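Local coordinates for protein cephalosporin acylase (Bacillus halodurans, PDB 2NLZ) that probably hydrolyses amide bonds as an N-terminal-nucleophile hydrolase of the gamma-glutamyltranspeptidase family, its natural substrate being unestablished, at residues L75-G80 / D430-P435; K161-A166 / G190-V195; H407-A410 / R416-H419. The protein carries 1 engineered substitution. One frame throughout, in Å; residues are numbered along the deposited sequence.

Interaction 1: residues L75-G80 / D430-P435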
ATOM      1  N   LEU D  75     -36.484  -7.299   8.961  1.00 18.75           N
ATOM      2  CA  LEU D  75     -36.588  -6.731  10.289  1.00 18.93           C
ATOM      3  C   LEU D  75     -36.995  -5.283  10.101  1.00 30.46           C
ATOM      4  O   LEU D  75     -36.243  -4.486   9.536  1.00 30.52           O
ATOM      5  CB  LEU D  75     -35.276  -6.841  11.069  1.00 14.06           C
ATOM      6  CG  LEU D  75     -35.027  -8.155  11.827  1.00 26.29           C
ATOM      7  CD1 LEU D  75     -33.687  -8.162  12.534  1.00 28.95           C
ATOM      8  CD2 LEU D  75     -36.143  -8.398  12.823  1.00 33.00           C
ATOM      9  N   VAL D  76     -38.203  -4.950  10.542  1.00 29.52           N
ATOM     10  CA  VAL D  76     -38.719  -3.594  10.361  1.00 30.40           C
ATOM     11  C   VAL D  76     -38.978  -2.915  11.705  1.00 24.17           C
ATOM     12  O   VAL D  76     -39.642  -3.471  12.582  1.00 26.28           O
ATOM     13  CB  VAL D  76     -39.962  -3.562   9.402  1.00 28.84           C
ATOM     14  CG1 VAL D  76     -40.849  -4.760   9.633  1.00 37.82           C
ATOM     15  CG2 VAL D  76     -40.753  -2.291   9.574  1.00 21.04           C
ATOM     16  N   TRP D  77     -38.400  -1.732  11.870  1.00 24.89           N
ATOM     17  CA  TRP D  77     -38.634  -0.935  13.070  1.00 30.51           C
ATOM     18  C   TRP D  77     -39.614   0.162  12.761  1.00 34.41           C
ATOM     19  O   TRP D  77     -39.340   1.039  11.946  1.00 31.70           O
ATOM     20  CB  TRP D  77     -37.351  -0.295  13.583  1.00 26.88           C
ATOM     21  CG  TRP D  77     -37.532   0.498  14.854  1.00 29.57           C
ATOM     22  CD1 TRP D  77     -37.942   1.806  14.970  1.00 28.66           C
ATOM     23  CD2 TRP D  77     -37.276   0.042  16.191  1.00 35.10           C
ATOM     24  NE1 TRP D  77     -37.956   2.182  16.298  1.00 26.18           N
ATOM     25  CE2 TRP D  77     -37.550   1.118  17.063  1.00 30.09           C
ATOM     26  CE3 TRP D  77     -36.835  -1.175  16.735  1.00 35.53           C
ATOM     27  CZ2 TRP D  77     -37.402   1.010  18.440  1.00 33.82           C
ATOM     28  CZ3 TRP D  77     -36.697  -1.280  18.103  1.00 32.70           C
ATOM     29  CH2 TRP D  77     -36.980  -0.198  18.939  1.00 34.75           C
ATOM     30  N   THR D  78     -40.749   0.114  13.441  1.00 43.29           N
ATOM     31  CA  THR D  78     -41.798   1.092  13.247  1.00 46.74           C
ATOM     32  C   THR D  78     -42.614   1.178  14.526  1.00 50.95           C
ATOM     33  O   THR D  78     -42.877   0.146  15.166  1.00 47.16           O
ATOM     34  CB  THR D  78     -42.677   0.735  12.018  1.00 42.51           C
ATOM     35  OG1 THR D  78     -43.710   1.709  11.859  1.00 46.85           O
ATOM     36  CG2 THR D  78     -43.284  -0.654  12.155  1.00 45.61           C
ATOM     37  N   LYS D  79     -43.000   2.409  14.882  1.00 59.54           N
ATOM     38  CA  LYS D  79     -43.735   2.730  16.126  1.00 66.29           C
ATOM     39  C   LYS D  79     -43.013   2.199  17.364  1.00 61.75           C
ATOM     40  O   LYS D  79     -43.621   1.515  18.195  1.00 60.19           O
ATOM     41  CB  LYS D  79     -45.192   2.201  16.127  1.00 73.23           C
ATOM     42  CG  LYS D  79     -45.843   1.873  14.768  1.00 89.55           C
ATOM     43  CD  LYS D  79     -46.600   3.045  14.157  1.00104.58           C
ATOM     44  CE  LYS D  79     -47.302   2.609  12.873  1.00110.70           C
ATOM     45  NZ  LYS D  79     -48.111   3.701  12.266  1.00115.75           N
ATOM     46  N   GLY D  80     -41.715   2.490  17.465  1.00 55.66           N
ATOM     47  CA  GLY D  80     -40.896   2.078  18.614  1.00 52.66           C
ATOM     48  C   GLY D  80     -40.764   0.586  18.915  1.00 49.01           C
ATOM     49  O   GLY D  80     -40.436   0.205  20.040  1.00 48.96           O
ATOM     50  N   ASP D 430     -33.244   0.032  23.974  1.00 50.28           N
ATOM     51  CA  ASP D 430     -34.570   0.190  23.343  1.00 58.17           C
ATOM     52  C   ASP D 430     -34.706   1.423  22.418  1.00 50.52           C
ATOM     53  O   ASP D 430     -35.799   1.954  22.203  1.00 44.92           O
ATOM     54  CB  ASP D 430     -35.704   0.117  24.385  1.00 66.66           C
ATOM     55  CG  ASP D 430     -37.047  -0.273  23.770  1.00 78.96           C
ATOM     56  OD1 ASP D 430     -37.064  -1.083  22.816  1.00 78.02           O
ATOM     57  OD2 ASP D 430     -38.087   0.238  24.237  1.00 88.40           O
ATOM     58  N   GLN D 431     -33.575   1.866  21.880  1.00 47.14           N
ATOM     59  CA  GLN D 431     -33.549   2.857  20.814  1.00 41.56           C
ATOM     60  C   GLN D 431     -33.042   2.152  19.554  1.00 36.28           C
ATOM     61  O   GLN D 431     -32.164   1.285  19.633  1.00 34.32           O
ATOM     62  CB  GLN D 431     -32.641   4.037  21.180  1.00 47.20           C
ATOM     63  CG  GLN D 431     -33.111   4.873  22.371  1.00 67.46           C
ATOM     64  CD  GLN D 431     -34.403   5.619  22.090  1.00 78.57           C
ATOM     65  OE1 GLN D 431     -34.597   6.167  21.002  1.00 85.40           O
ATOM     66  NE2 GLN D 431     -35.295   5.643  23.072  1.00 80.01           N
ATOM     67  N   PRO D 432     -33.601   2.505  18.384  1.00 33.07           N
ATOM     68  CA  PRO D 432     -33.113   1.874  17.172  1.00 31.47           C
ATOM     69  C   PRO D 432     -31.847   2.573  16.698  1.00 29.98           C
ATOM     70  O   PRO D 432     -31.788   3.816  16.645  1.00 38.10           O
ATOM     71  CB  PRO D 432     -34.239   2.132  16.179  1.00 24.30           C
ATOM     72  CG  PRO D 432     -34.775   3.457  16.577  1.00 33.74           C
ATOM     73  CD  PRO D 432     -34.664   3.486  18.095  1.00 37.60           C
ATOM     74  N   ILE D 433     -30.823   1.793  16.378  1.00 28.49           N
ATOM     75  CA  ILE D 433     -29.695   2.413  15.702  1.00 32.21           C
ATOM     76  C   ILE D 433     -29.661   2.063  14.203  1.00 27.49           C
ATOM     77  O   ILE D 433     -29.244   2.886  13.394  1.00 33.16           O
ATOM     78  CB  ILE D 433     -28.335   2.314  16.468  1.00 32.60           C
ATOM     79  CG1 ILE D 433     -27.585   1.046  16.128  1.00 44.13           C
ATOM     80  CG2 ILE D 433     -28.512   2.470  18.001  1.00 20.42           C
ATOM     81  CD1 ILE D 433     -26.145   1.177  16.501  1.00 72.83           C
ATOM     82  N   GLY D 434     -30.145   0.883  13.822  1.00 19.44           N
ATOM     83  CA  GLY D 434     -30.369   0.648  12.394  1.00 18.58           C
ATOM     84  C   GLY D 434     -30.284  -0.733  11.765  1.00 20.51           C
ATOM     85  O   GLY D 434     -29.972  -1.738  12.427  1.00 19.73           O
ATOM     86  N   PRO D 435     -30.589  -0.791  10.459  1.00 22.76           N
ATOM     87  CA  PRO D 435     -30.499  -2.023   9.691  1.00 24.54           C
ATOM     88  C   PRO D 435     -29.104  -2.242   9.100  1.00 21.94           C
ATOM     89  O   PRO D 435     -28.415  -1.281   8.727  1.00 23.05           O
ATOM     90  CB  PRO D 435     -31.527  -1.810   8.587  1.00 16.39           C
ATOM     91  CG  PRO D 435     -31.534  -0.320   8.370  1.00 25.23           C
ATOM     92  CD  PRO D 435     -31.076   0.336   9.646  1.00 19.19           C
TER
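Pro432 stands on one face of the Trp77 indole, the two side chains crossing at about a right angle. CB of Pro432 stands 3.6 Å from the centroid of the five-membered ring of Trp77 and only 9° off the ring normal, a CH-pi contact squarely over the face. The remaining ring atoms run out toward the rim: CG reaches NE1 of Trp77 at 3.4 Å, and CD lies beyond the indole outline, 3.7 Å from Trp77 CZ2. Trp77 offers this broad surface because its CG is anti to the backbone N (chi1 -178°), which sends the indole off strand 71-78 and across to strand 431-438. Proteins of this clan stack two antiparallel sheets in an alpha-beta-beta-alpha sandwich, and the pair is consistent with a bridge between those layers near the ends of two hairpins. Phe425, on the strand paired with 431-438, touches both Trp77 and Pro432, whereas Val76 and Thr78 pack on helix 122-133. A classic beta bulge at Ile433 and Gly434, both opposite Leu426, follows directly after the proline. On the other face of the indole lies the backbone of the turn, with Gly80 C 3.4 Å above the plane toward the rim. Asp430 approaches the indole edge instead, its OD1 in the ring plane and 4.0 Å from Trp77 CH2, with the carboxylate turned 69° from the indole.

Interaction 2: residues K161-A166 / G190-V195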
ATOM      1  N   LYS D 161     -20.876  -9.695 -16.001  1.00 44.81           N
ATOM      2  CA  LYS D 161     -19.976 -10.799 -15.704  1.00 46.68           C
ATOM      3  C   LYS D 161     -20.728 -12.020 -15.173  1.00 46.81           C
ATOM      4  O   LYS D 161     -20.523 -13.135 -15.652  1.00 42.30           O
ATOM      5  CB  LYS D 161     -18.916 -10.370 -14.683  1.00 49.91           C
ATOM      6  CG  LYS D 161     -17.865 -11.449 -14.384  1.00 68.26           C
ATOM      7  CD  LYS D 161     -17.473 -11.503 -12.895  1.00 78.53           C
ATOM      8  CE  LYS D 161     -16.493 -10.392 -12.497  1.00 83.12           C
ATOM      9  NZ  LYS D 161     -16.088 -10.490 -11.061  1.00 78.39           N
ATOM     10  N   TYR D 162     -21.594 -11.804 -14.184  1.00 47.68           N
ATOM     11  CA  TYR D 162     -22.298 -12.910 -13.544  1.00 42.47           C
ATOM     12  C   TYR D 162     -23.417 -13.452 -14.417  1.00 40.39           C
ATOM     13  O   TYR D 162     -23.758 -14.628 -14.322  1.00 38.53           O
ATOM     14  CB  TYR D 162     -22.856 -12.496 -12.190  1.00 42.28           C
ATOM     15  CG  TYR D 162     -21.810 -12.253 -11.139  1.00 45.25           C
ATOM     16  CD1 TYR D 162     -21.425 -10.957 -10.805  1.00 49.19           C
ATOM     17  CD2 TYR D 162     -21.202 -13.319 -10.469  1.00 46.48           C
ATOM     18  CE1 TYR D 162     -20.464 -10.724  -9.835  1.00 53.92           C
ATOM     19  CE2 TYR D 162     -20.234 -13.099  -9.493  1.00 44.82           C
ATOM     20  CZ  TYR D 162     -19.873 -11.795  -9.185  1.00 52.29           C
ATOM     21  OH  TYR D 162     -18.921 -11.553  -8.225  1.00 55.41           O
ATOM     22  N   TRP D 163     -23.982 -12.585 -15.252  1.00 31.46           N
ATOM     23  CA  TRP D 163     -24.988 -12.992 -16.218  1.00 32.82           C
ATOM     24  C   TRP D 163     -24.334 -13.859 -17.298  1.00 38.10           C
ATOM     25  O   TRP D 163     -24.906 -14.861 -17.718  1.00 38.87           O
ATOM     26  CB  TRP D 163     -25.644 -11.753 -16.835  1.00 34.26           C
ATOM     27  CG  TRP D 163     -27.045 -11.929 -17.367  1.00 35.04           C
ATOM     28  CD1 TRP D 163     -27.543 -12.997 -18.070  1.00 38.04           C
ATOM     29  CD2 TRP D 163     -28.113 -10.985 -17.272  1.00 25.49           C
ATOM     30  NE1 TRP D 163     -28.858 -12.777 -18.404  1.00 29.26           N
ATOM     31  CE2 TRP D 163     -29.232 -11.550 -17.923  1.00 32.65           C
ATOM     32  CE3 TRP D 163     -28.239  -9.721 -16.690  1.00 26.02           C
ATOM     33  CZ2 TRP D 163     -30.458 -10.890 -18.002  1.00 35.88           C
ATOM     34  CZ3 TRP D 163     -29.453  -9.065 -16.778  1.00 24.31           C
ATOM     35  CH2 TRP D 163     -30.544  -9.650 -17.425  1.00 39.60           C
ATOM     36  N   LYS D 164     -23.136 -13.475 -17.738  1.00 44.92           N
ATOM     37  CA  LYS D 164     -22.402 -14.259 -18.730  1.00 51.56           C
ATOM     38  C   LYS D 164     -21.950 -15.579 -18.165  1.00 49.40           C
ATOM     39  O   LYS D 164     -22.023 -16.584 -18.852  1.00 52.37           O
ATOM     40  CB  LYS D 164     -21.194 -13.507 -19.278  1.00 58.87           C
ATOM     41  CG  LYS D 164     -21.470 -12.739 -20.556  1.00 83.35           C
ATOM     42  CD  LYS D 164     -20.242 -12.741 -21.450  1.00 93.60           C
ATOM     43  CE  LYS D 164     -19.910 -14.149 -21.912  1.00 90.13           C
ATOM     44  NZ  LYS D 164     -18.474 -14.278 -22.233  1.00 85.57           N
ATOM     45  N   ALA D 165     -21.490 -15.564 -16.912  1.00 52.57           N
ATOM     46  CA  ALA D 165     -21.057 -16.775 -16.212  1.00 59.91           C
ATOM     47  C   ALA D 165     -22.203 -17.764 -16.082  1.00 58.71           C
ATOM     48  O   ALA D 165     -22.018 -18.968 -16.263  1.00 62.02           O
ATOM     49  CB  ALA D 165     -20.499 -16.431 -14.839  1.00 63.38           C
ATOM     50  N   ALA D 166     -23.387 -17.237 -15.783  1.00 60.34           N
ATOM     51  CA  ALA D 166     -24.590 -18.051 -15.676  1.00 56.85           C
ATOM     52  C   ALA D 166     -25.003 -18.605 -17.026  1.00 52.86           C
ATOM     53  O   ALA D 166     -25.532 -19.701 -17.091  1.00 54.55           O
ATOM     54  CB  ALA D 166     -25.730 -17.264 -15.058  1.00 54.45           C
ATOM     55  N   GLY D 190     -29.710 -14.936 -27.717  1.00 71.15           N
ATOM     56  CA  GLY D 190     -28.896 -16.141 -27.866  1.00 72.88           C
ATOM     57  C   GLY D 190     -27.542 -16.036 -27.185  1.00 72.32           C
ATOM     58  O   GLY D 190     -26.626 -16.805 -27.478  1.00 75.39           O
ATOM     59  N   ARG D 191     -27.425 -15.065 -26.285  1.00 68.32           N
ATOM     60  CA  ARG D 191     -26.273 -14.909 -25.408  1.00 57.53           C
ATOM     61  C   ARG D 191     -26.694 -14.049 -24.215  1.00 52.57           C
ATOM     62  O   ARG D 191     -27.818 -13.543 -24.170  1.00 47.21           O
ATOM     63  CB  ARG D 191     -25.066 -14.322 -26.167  1.00 59.72           C
ATOM     64  CG  ARG D 191     -24.907 -12.807 -26.167  1.00 65.66           C
ATOM     65  CD  ARG D 191     -25.672 -12.127 -27.270  1.00 75.85           C
ATOM     66  NE  ARG D 191     -25.540 -10.684 -27.172  1.00 83.63           N
ATOM     67  CZ  ARG D 191     -25.672  -9.831 -28.182  1.00 96.28           C
ATOM     68  NH1 ARG D 191     -25.526  -8.537 -27.951  1.00106.37           N
ATOM     69  NH2 ARG D 191     -25.933 -10.253 -29.415  1.00104.27           N
ATOM     70  N   ALA D 192     -25.813 -13.913 -23.232  1.00 50.55           N
ATOM     71  CA  ALA D 192     -26.060 -13.010 -22.115  1.00 51.04           C
ATOM     72  C   ALA D 192     -25.757 -11.570 -22.540  1.00 49.31           C
ATOM     73  O   ALA D 192     -24.807 -11.347 -23.290  1.00 55.50           O
ATOM     74  CB  ALA D 192     -25.216 -13.407 -20.919  1.00 47.16           C
ATOM     75  N   PRO D 193     -26.556 -10.595 -22.057  1.00 45.21           N
ATOM     76  CA  PRO D 193     -26.413  -9.165 -22.372  1.00 45.64           C
ATOM     77  C   PRO D 193     -24.997  -8.635 -22.197  1.00 49.75           C
ATOM     78  O   PRO D 193     -24.335  -8.972 -21.223  1.00 48.50           O
ATOM     79  CB  PRO D 193     -27.315  -8.490 -21.345  1.00 42.16           C
ATOM     80  CG  PRO D 193     -28.323  -9.504 -20.997  1.00 44.20           C
ATOM     81  CD  PRO D 193     -27.681 -10.842 -21.138  1.00 44.77           C
ATOM     82  N   ARG D 194     -24.543  -7.814 -23.140  1.00 56.50           N
ATOM     83  CA  ARG D 194     -23.206  -7.225 -23.071  1.00 64.88           C
ATOM     84  C   ARG D 194     -23.259  -5.966 -22.220  1.00 58.78           C
ATOM     85  O   ARG D 194     -24.337  -5.510 -21.851  1.00 60.83           O
ATOM     86  CB  ARG D 194     -22.674  -6.877 -24.471  1.00 71.04           C
ATOM     87  CG  ARG D 194     -22.749  -8.002 -25.482  1.00 83.76           C
ATOM     88  CD  ARG D 194     -22.122  -7.618 -26.820  1.00 85.76           C
ATOM     89  NE  ARG D 194     -22.432  -8.602 -27.861  1.00103.21           N
ATOM     90  CZ  ARG D 194     -21.817  -9.775 -28.014  1.00107.99           C
ATOM     91  NH1 ARG D 194     -20.836 -10.146 -27.198  1.00109.10           N
ATOM     92  NH2 ARG D 194     -22.188 -10.592 -28.991  1.00109.64           N
ATOM     93  N   VAL D 195     -22.096  -5.410 -21.909  1.00 51.37           N
ATOM     94  CA  VAL D 195     -22.022  -4.139 -21.209  1.00 51.28           C
ATOM     95  C   VAL D 195     -22.658  -3.046 -22.064  1.00 47.00           C
ATOM     96  O   VAL D 195     -22.343  -2.910 -23.244  1.00 49.25           O
ATOM     97  CB  VAL D 195     -20.566  -3.743 -20.925  1.00 58.18           C
ATOM     98  CG1 VAL D 195     -20.517  -2.583 -19.957  1.00 52.80           C
ATOM     99  CG2 VAL D 195     -19.784  -4.932 -20.390  1.00 53.46           C
TER
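Pro193 meets one face of the Trp163 indole, the two side chains crossing at about a right angle. CD of Pro193 leads, sitting 3.6 Å from the centroid of the five-membered ring of Trp163 and 11° off the normal, so the contact is a CH-pi one over the face. CG of the same proline continues toward the benzene half, 3.9 Å from Trp163 CZ2. A chi1 of -154° swings the indole away from the backbone N and off helix 157-173 on the side where the loop passes, and a hydrogen bond from NE1 to Phe186 O fixes its rotation. Trp199 and Phe381 add edge-to-face ring contacts, so that Trp163 packs against two further aromatic rings. Ala192 comes in beside the indole, at an oblique angle to it, and presses its methyl on the helix backbone: CB is 3.5 Å from Trp163 O and 3.7 Å from Lys164 CA. Lys164 adds the root of its side chain, CG lying 3.8 Å from Ala192 CB, before the chain bends away and its ammonium makes a long, weak ion pair with Asp168. The loop after helix 180-186 is thereby laid along helix 157-173, while Arg191 turns to a salt bridge with Glu197. With no hydrogen bond between the two segments, the contact depends on dispersion and CH-pi attraction, and its fit on the shape of one methyl and one proline ring.

Interaction 3: residues H407-A410 / R416-H419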
ATOM      1  N   HIS D 407     -30.735 -35.995  10.566  1.00 73.90           N
ATOM      2  CA  HIS D 407     -30.421 -34.571  10.672  1.00 66.29           C
ATOM      3  C   HIS D 407     -31.708 -33.803  10.897  1.00 59.09           C
ATOM      4  O   HIS D 407     -32.731 -34.135  10.309  1.00 61.04           O
ATOM      5  CB  HIS D 407     -29.727 -34.059   9.407  1.00 62.56           C
ATOM      6  CG  HIS D 407     -29.019 -32.754   9.595  1.00 68.81           C
ATOM      7  ND1 HIS D 407     -27.646 -32.655   9.659  1.00 76.97           N
ATOM      8  CD2 HIS D 407     -29.492 -31.494   9.743  1.00 70.67           C
ATOM      9  CE1 HIS D 407     -27.305 -31.391   9.833  1.00 78.81           C
ATOM     10  NE2 HIS D 407     -28.408 -30.667   9.891  1.00 76.45           N
ATOM     11  N   ASP D 408     -31.653 -32.777  11.740  1.00 53.09           N
ATOM     12  CA  ASP D 408     -32.825 -31.967  12.060  1.00 50.38           C
ATOM     13  C   ASP D 408     -33.418 -31.220  10.855  1.00 52.43           C
ATOM     14  O   ASP D 408     -34.630 -31.017  10.785  1.00 55.80           O
ATOM     15  CB  ASP D 408     -32.495 -30.974  13.174  1.00 50.64           C
ATOM     16  CG  ASP D 408     -32.066 -31.655  14.471  1.00 53.30           C
ATOM     17  OD1 ASP D 408     -32.472 -32.805  14.737  1.00 48.63           O
ATOM     18  OD2 ASP D 408     -31.312 -31.021  15.236  1.00 59.33           O
ATOM     19  N   ASN D 409     -32.564 -30.809   9.918  1.00 49.31           N
ATOM     20  CA  ASN D 409     -32.998 -30.154   8.680  1.00 46.49           C
ATOM     21  C   ASN D 409     -33.238 -31.159   7.538  1.00 45.91           C
ATOM     22  O   ASN D 409     -32.943 -30.886   6.368  1.00 44.88           O
ATOM     23  CB  ASN D 409     -31.981 -29.079   8.261  1.00 48.01           C
ATOM     24  CG  ASN D 409     -32.518 -28.153   7.196  1.00 47.70           C
ATOM     25  OD1 ASN D 409     -33.455 -27.399   7.439  1.00 39.24           O
ATOM     26  ND2 ASN D 409     -31.934 -28.219   5.998  1.00 35.99           N
ATOM     27  N   ALA D 410     -33.771 -32.328   7.890  1.00 43.26           N
ATOM     28  CA  ALA D 410     -34.128 -33.338   6.901  1.00 42.40           C
ATOM     29  C   ALA D 410     -35.332 -32.883   6.082  1.00 45.17           C
ATOM     30  O   ALA D 410     -36.220 -32.201   6.599  1.00 50.39           O
ATOM     31  CB  ALA D 410     -34.419 -34.653   7.579  1.00 40.10           C
ATOM     32  N   ARG D 416     -40.122 -25.745   5.988  1.00 36.65           N
ATOM     33  CA  ARG D 416     -39.170 -24.807   5.391  1.00 44.96           C
ATOM     34  C   ARG D 416     -37.763 -25.017   5.954  1.00 43.28           C
ATOM     35  O   ARG D 416     -37.598 -25.346   7.134  1.00 36.29           O
ATOM     36  CB  ARG D 416     -39.644 -23.358   5.512  1.00 43.39           C
ATOM     37  CG  ARG D 416     -40.021 -22.973   6.901  1.00 36.72           C
ATOM     38  CD  ARG D 416     -41.365 -22.284   6.938  1.00 30.68           C
ATOM     39  NE  ARG D 416     -41.783 -22.109   8.326  1.00 37.48           N
ATOM     40  CZ  ARG D 416     -41.994 -20.930   8.902  1.00 38.97           C
ATOM     41  NH1 ARG D 416     -41.846 -19.808   8.203  1.00 50.23           N
ATOM     42  NH2 ARG D 416     -42.361 -20.871  10.173  1.00 37.50           N
ATOM     43  N   THR D 417     -36.761 -24.847   5.091  1.00 40.51           N
ATOM     44  CA  THR D 417     -35.389 -25.250   5.407  1.00 37.60           C
ATOM     45  C   THR D 417     -34.551 -24.177   6.095  1.00 39.90           C
ATOM     46  O   THR D 417     -34.917 -22.995   6.108  1.00 43.69           O
ATOM     47  CB  THR D 417     -34.625 -25.681   4.141  1.00 34.18           C
ATOM     48  OG1 THR D 417     -33.278 -26.007   4.492  1.00 22.79           O
ATOM     49  CG2 THR D 417     -34.633 -24.568   3.101  1.00 26.44           C
ATOM     50  N   TYR D 418     -33.435 -24.626   6.674  1.00 34.53           N
ATOM     51  CA  TYR D 418     -32.306 -23.787   7.035  1.00 34.09           C
ATOM     52  C   TYR D 418     -32.098 -22.780   5.915  1.00 35.01           C
ATOM     53  O   TYR D 418     -31.879 -23.158   4.759  1.00 37.51           O
ATOM     54  CB  TYR D 418     -31.064 -24.671   7.198  1.00 39.75           C
ATOM     55  CG  TYR D 418     -29.780 -23.966   7.579  1.00 33.17           C
ATOM     56  CD1 TYR D 418     -28.946 -23.423   6.612  1.00 32.18           C
ATOM     57  CD2 TYR D 418     -29.379 -23.879   8.910  1.00 34.60           C
ATOM     58  CE1 TYR D 418     -27.766 -22.782   6.958  1.00 41.57           C
ATOM     59  CE2 TYR D 418     -28.198 -23.245   9.269  1.00 41.25           C
ATOM     60  CZ  TYR D 418     -27.395 -22.699   8.287  1.00 44.33           C
ATOM     61  OH  TYR D 418     -26.222 -22.073   8.634  1.00 40.00           O
ATOM     62  N   HIS D 419     -32.179 -21.498   6.267  1.00 31.64           N
ATOM     63  CA  HIS D 419     -32.157 -20.412   5.287  1.00 32.79           C
ATOM     64  C   HIS D 419     -30.943 -19.522   5.507  1.00 29.83           C
ATOM     65  O   HIS D 419     -30.657 -19.145   6.635  1.00 33.70           O
ATOM     66  CB  HIS D 419     -33.439 -19.583   5.401  1.00 29.29           C
ATOM     67  CG  HIS D 419     -34.031 -19.209   4.081  1.00 25.84           C
ATOM     68  ND1 HIS D 419     -33.540 -18.177   3.311  1.00 34.66           N
ATOM     69  CD2 HIS D 419     -35.075 -19.726   3.395  1.00 32.04           C
ATOM     70  CE1 HIS D 419     -34.258 -18.073   2.209  1.00 41.44           C
ATOM     71  NE2 HIS D 419     -35.196 -19.003   2.233  1.00 34.55           N
TER
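Asn409 grips Thr417 and Tyr418 with both ends of its carboxamide, reaching out from the third position of a type I beta turn, His407 to Ala410. OD1 of Asn409 accepts the backbone N-H of Tyr418 at 2.9 Å in a nearly straight bond (171°), though the donor rises 38° out of the carbonyl plane. ND2 donates an N-H to Thr417 OG1 at 3.0 Å, with that oxygen in the amide plane. The hydroxyl is presented by a rotamer that sets OG1 anti to the backbone N of Thr417 (chi1 177°). Thr316 OG1 also bonds OD1, so this buried oxygen serves two partners. Replacing Asn409 by a leucine would probably leave the Tyr418 N-H and the Thr316 hydroxyl without the oxygen they share and the Thr417 hydroxyl without its donor, loosening the turn from the chain it binds. Around these bonds the packing is modest. The ring of Tyr418 leads away to Phe308 and Met312 on helix 294-314, the same helix whose Met312 O takes a hydrogen bond from His407 NE2. Of the Tyr418 side chain, CB alone meets the carboxamide, 3.6 Å from Asn409 OD1 and 3.8 Å from Asn409 CG.

The three contacts show chemistry changing with place. Interactions 1 and 2 use the same device, a proline over the face of a tryptophan without any hydrogen bond between the segments, yet on different elements: strands 71-78 and 431-438 in the first, helix 157-173 and a loop in the second. Their centres lie 39 Å apart, on opposite sides of the chain's centre. Interaction 1 is partly buried, with an exposed acidic residue at its margin, whereas interaction 2 is mostly buried. Interaction 3 is wholly buried and local, closing only a short excursion of one loop, and it relies on directed hydrogen bonds. Along the chain, interactions 2 and 3 both fall within the long span closed by interaction 1.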